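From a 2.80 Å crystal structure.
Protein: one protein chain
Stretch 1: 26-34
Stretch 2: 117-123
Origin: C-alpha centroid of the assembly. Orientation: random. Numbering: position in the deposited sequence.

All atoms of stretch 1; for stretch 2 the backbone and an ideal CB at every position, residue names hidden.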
# COMPACT_ATOMS: atom_id res chain seq x y z
N PHE A 26 -1.58 -10.59 -6.40
CA PHE A 26 -1.94 -9.25 -5.95
C PHE A 26 -2.05 -9.34 -4.45
O PHE A 26 -2.25 -10.43 -3.92
CB PHE A 26 -3.28 -8.82 -6.53
CG PHE A 26 -3.31 -8.82 -8.00
CD1 PHE A 26 -3.37 -10.00 -8.70
CD2 PHE A 26 -3.28 -7.63 -8.70
CE1 PHE A 26 -3.39 -10.00 -10.09
CE2 PHE A 26 -3.31 -7.61 -10.09
CZ PHE A 26 -3.36 -8.80 -10.78
N ARG A 27 -1.90 -8.22 -3.76
CA ARG A 27 -1.98 -8.21 -2.31
C ARG A 27 -2.31 -6.82 -1.82
O ARG A 27 -2.02 -5.83 -2.50
CB ARG A 27 -0.65 -8.62 -1.69
CG ARG A 27 0.44 -7.56 -1.89
CD ARG A 27 1.65 -7.75 -1.00
NE ARG A 27 2.75 -8.42 -1.70
CZ ARG A 27 3.99 -7.95 -1.78
NH1 ARG A 27 4.31 -6.79 -1.21
NH2 ARG A 27 4.91 -8.63 -2.44
N THR A 28 -2.91 -6.73 -0.64
CA THR A 28 -3.19 -5.45 -0.04
C THR A 28 -1.81 -4.97 0.35
O THR A 28 -1.07 -5.70 1.01
CB THR A 28 -4.03 -5.61 1.24
OG1 THR A 28 -5.40 -5.83 0.90
CG2 THR A 28 -3.91 -4.37 2.14
N PRO A 29 -1.43 -3.75 -0.06
CA PRO A 29 -0.13 -3.15 0.25
C PRO A 29 0.05 -3.10 1.75
O PRO A 29 -0.90 -2.78 2.45
CB PRO A 29 -0.25 -1.74 -0.32
CG PRO A 29 -1.24 -1.89 -1.42
CD PRO A 29 -2.26 -2.82 -0.84
N ASN A 30 1.23 -3.40 2.27
CA ASN A 30 1.45 -3.37 3.72
C ASN A 30 2.95 -3.40 4.00
O ASN A 30 3.72 -3.84 3.16
CB ASN A 30 0.82 -4.60 4.39
CG ASN A 30 1.52 -5.90 4.00
OD1 ASN A 30 1.19 -6.53 3.00
ND2 ASN A 30 2.51 -6.28 4.78
N SER A 31 3.35 -2.94 5.18
CA SER A 31 4.75 -2.89 5.56
C SER A 31 5.42 -4.25 5.51
O SER A 31 6.04 -4.59 4.50
CB SER A 31 4.89 -2.29 6.96
OG SER A 31 4.04 -2.96 7.87
N ASP A 32 5.32 -5.05 6.57
CA ASP A 32 5.93 -6.37 6.56
C ASP A 32 5.42 -7.20 5.38
O ASP A 32 4.43 -7.91 5.50
CB ASP A 32 5.70 -7.09 7.90
CG ASP A 32 4.23 -7.29 8.23
OD1 ASP A 32 3.64 -8.28 7.75
OD2 ASP A 32 3.67 -6.45 8.96
N GLU A 33 6.12 -7.10 4.25
CA GLU A 33 5.80 -7.78 3.00
C GLU A 33 6.20 -6.83 1.85
O GLU A 33 6.05 -7.16 0.65
CB GLU A 33 4.31 -8.11 2.91
CG GLU A 33 3.87 -8.86 1.66
CD GLU A 33 2.59 -9.66 1.89
OE1 GLU A 33 2.07 -9.58 3.01
OE2 GLU A 33 2.11 -10.38 0.96
N GLU A 34 6.73 -5.67 2.26
CA GLU A 34 7.19 -4.58 1.39
C GLU A 34 8.26 -4.96 0.39
O GLU A 34 8.18 -4.57 -0.79
CB GLU A 34 7.76 -3.45 2.24
CG GLU A 34 6.97 -2.18 2.26
CD GLU A 34 7.60 -1.17 3.19
OE1 GLU A 34 8.62 -0.58 2.80
OE2 GLU A 34 7.09 -0.99 4.31
N UNK A 117 -7.43 -4.44 13.26
CA UNK A 117 -8.08 -3.30 12.62
C UNK A 117 -7.83 -3.30 11.11
O UNK A 117 -8.74 -3.02 10.32
CB UNK A 117 -7.58 -1.99 13.24
N UNK A 118 -6.61 -3.64 10.72
CA UNK A 118 -6.21 -3.65 9.32
C UNK A 118 -6.33 -5.03 8.65
O UNK A 118 -5.60 -5.98 9.00
CB UNK A 118 -4.77 -3.15 9.21
N UNK A 119 -7.24 -5.13 7.69
CA UNK A 119 -7.42 -6.38 6.97
C UNK A 119 -6.48 -6.46 5.77
O UNK A 119 -6.14 -5.44 5.17
CB UNK A 119 -8.87 -6.53 6.52
N UNK A 120 -6.07 -7.67 5.41
CA UNK A 120 -5.17 -7.84 4.28
C UNK A 120 -5.73 -8.89 3.33
O UNK A 120 -6.09 -9.98 3.77
CB UNK A 120 -3.77 -8.23 4.75
N UNK A 121 -5.83 -8.58 2.04
CA UNK A 121 -6.31 -9.58 1.08
C UNK A 121 -5.15 -10.04 0.22
O UNK A 121 -4.30 -9.25 -0.14
CB UNK A 121 -7.44 -9.02 0.21
N UNK A 122 -5.12 -11.34 -0.10
CA UNK A 122 -4.07 -11.92 -0.92
C UNK A 122 -4.76 -12.69 -2.06
O UNK A 122 -5.54 -13.60 -1.82
CB UNK A 122 -3.15 -12.83 -0.10
N UNK A 123 -4.50 -12.28 -3.29
CA UNK A 123 -5.12 -12.94 -4.44
C UNK A 123 -4.05 -13.88 -4.95
O UNK A 123 -2.92 -13.47 -5.16
CB UNK A 123 -5.59 -11.96 -5.51

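At position 117 the ideal CB has nothing of the first stretch within 5.5 Å, and phi/psi of -67/-40 suit almost any residue at this corner of the chain. The deposited residue is Ser 117, which makes no contact with the first stretch.

Position 118 also lacks a near neighbour, yet its CA-to-CB bond points toward the first stretch, across a gap that a short side chain would leave empty. On the far side lies the carbonyl of Pro 29, so a long side chain, apolar or with a donor at its tip, would suit. It is Arg 118, whose guanidinium crosses the gap: NH2 comes 3.8 Å from CG2 of Thr 28 and 3.0 Å from O of Pro 29. The angle at that carbonyl is poor for a hydrogen bond, and the guanidinium nitrogens are satisfied elsewhere in the structure.

Position 119 points away, so the first stretch hardly restricts it; the extended backbone admits many residues. His 119 occupies it.

At position 120 the bond runs sideways, with the ideal CB 4.4 Å from CB of Thr 28. The methyl of Thr 28 and CB of Asn 30 offer apolar surface, which favours a branched aliphatic or another medium-sized apolar residue. Leu 120 bends its end nearer, placing CD1 3.7 Å from both CG2 of Thr 28 and CB of Asn 30.

Position 121 is fixed chiefly by its backbone: N donates to OG1 of Thr 28 (3.0 Å), and O accepts from N of Thr 28 (2.9 Å). The ideal CB lies 3.8 Å from that same OG1, but the bond runs sideways, so a large side chain could lead outward. Tyr 121 does so, with Thr 28 OG1 at the edge of its ring.

Position 122 pairs with Arg 27 in a non-hydrogen-bonded antiparallel bridge, their side chains sharing a face of the sheet. The carboxylate of Glu 33 lies further along this face, inviting a long side chain with a donor, such as Lys, Arg or Trp. Trp 122 packs CD1 3.7 Å from CB of Arg 27, and its NE1 makes weak hydrogen bonds to Glu 33 OE2 (3.0 Å) and OE1 (3.3 Å).

Position 123 pairs with Phe 26: its N donates to O of Phe 26 at 3.0 Å, while the return bond from N of Phe 26 to its O is weak at 3.4 Å. Beside the aromatic side chain, a beta-branched or other apolar residue fits this strand. Ile 123 sets its CB 3.9 Å from CB of Phe 26, with CG2 oblique to the ring.

Stretch 2 117-123: SRHLYWI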
# COMPACT_ATOMS: atom_id res chain seq x y z
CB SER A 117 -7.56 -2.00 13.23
OG SER A 117 -8.16 -0.87 12.61
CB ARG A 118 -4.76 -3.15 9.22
CG ARG A 118 -4.40 -2.38 7.94
CD ARG A 118 -4.45 -3.25 6.70
NE ARG A 118 -4.17 -2.53 5.47
CZ ARG A 118 -3.04 -1.88 5.24
NH1 ARG A 118 -2.09 -1.86 6.16
NH2 ARG A 118 -2.85 -1.27 4.08
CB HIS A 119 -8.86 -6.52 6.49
CG HIS A 119 -9.84 -6.69 7.61
ND1 HIS A 119 -11.13 -7.14 7.40
CD2 HIS A 119 -9.71 -6.50 8.94
CE1 HIS A 119 -11.75 -7.22 8.57
NE2 HIS A 119 -10.91 -6.84 9.52
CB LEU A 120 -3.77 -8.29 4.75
CG LEU A 120 -2.85 -7.46 5.66
CD1 LEU A 120 -2.52 -6.14 5.02
CD2 LEU A 120 -3.50 -7.20 6.97
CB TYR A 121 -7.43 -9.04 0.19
CG TYR A 121 -8.71 -8.76 0.94
CD1 TYR A 121 -9.85 -9.53 0.71
CD2 TYR A 121 -8.77 -7.76 1.90
CE1 TYR A 121 -11.01 -9.31 1.40
CE2 TYR A 121 -9.92 -7.53 2.61
CZ TYR A 121 -11.05 -8.30 2.35
OH TYR A 121 -12.22 -8.04 3.02
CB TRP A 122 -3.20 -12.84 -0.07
CG TRP A 122 -2.36 -12.12 0.97
CD1 TRP A 122 -1.23 -11.38 0.74
CD2 TRP A 122 -2.58 -12.07 2.40
NE1 TRP A 122 -0.73 -10.88 1.94
CE2 TRP A 122 -1.53 -11.29 2.96
CE3 TRP A 122 -3.54 -12.61 3.25
CZ2 TRP A 122 -1.43 -11.03 4.33
CZ3 TRP A 122 -3.43 -12.35 4.63
CH2 TRP A 122 -2.38 -11.56 5.14
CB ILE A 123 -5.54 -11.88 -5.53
CG1 ILE A 123 -6.76 -11.07 -5.05
CG2 ILE A 123 -5.95 -12.57 -6.80
CD1 ILE A 123 -6.53 -10.29 -3.78
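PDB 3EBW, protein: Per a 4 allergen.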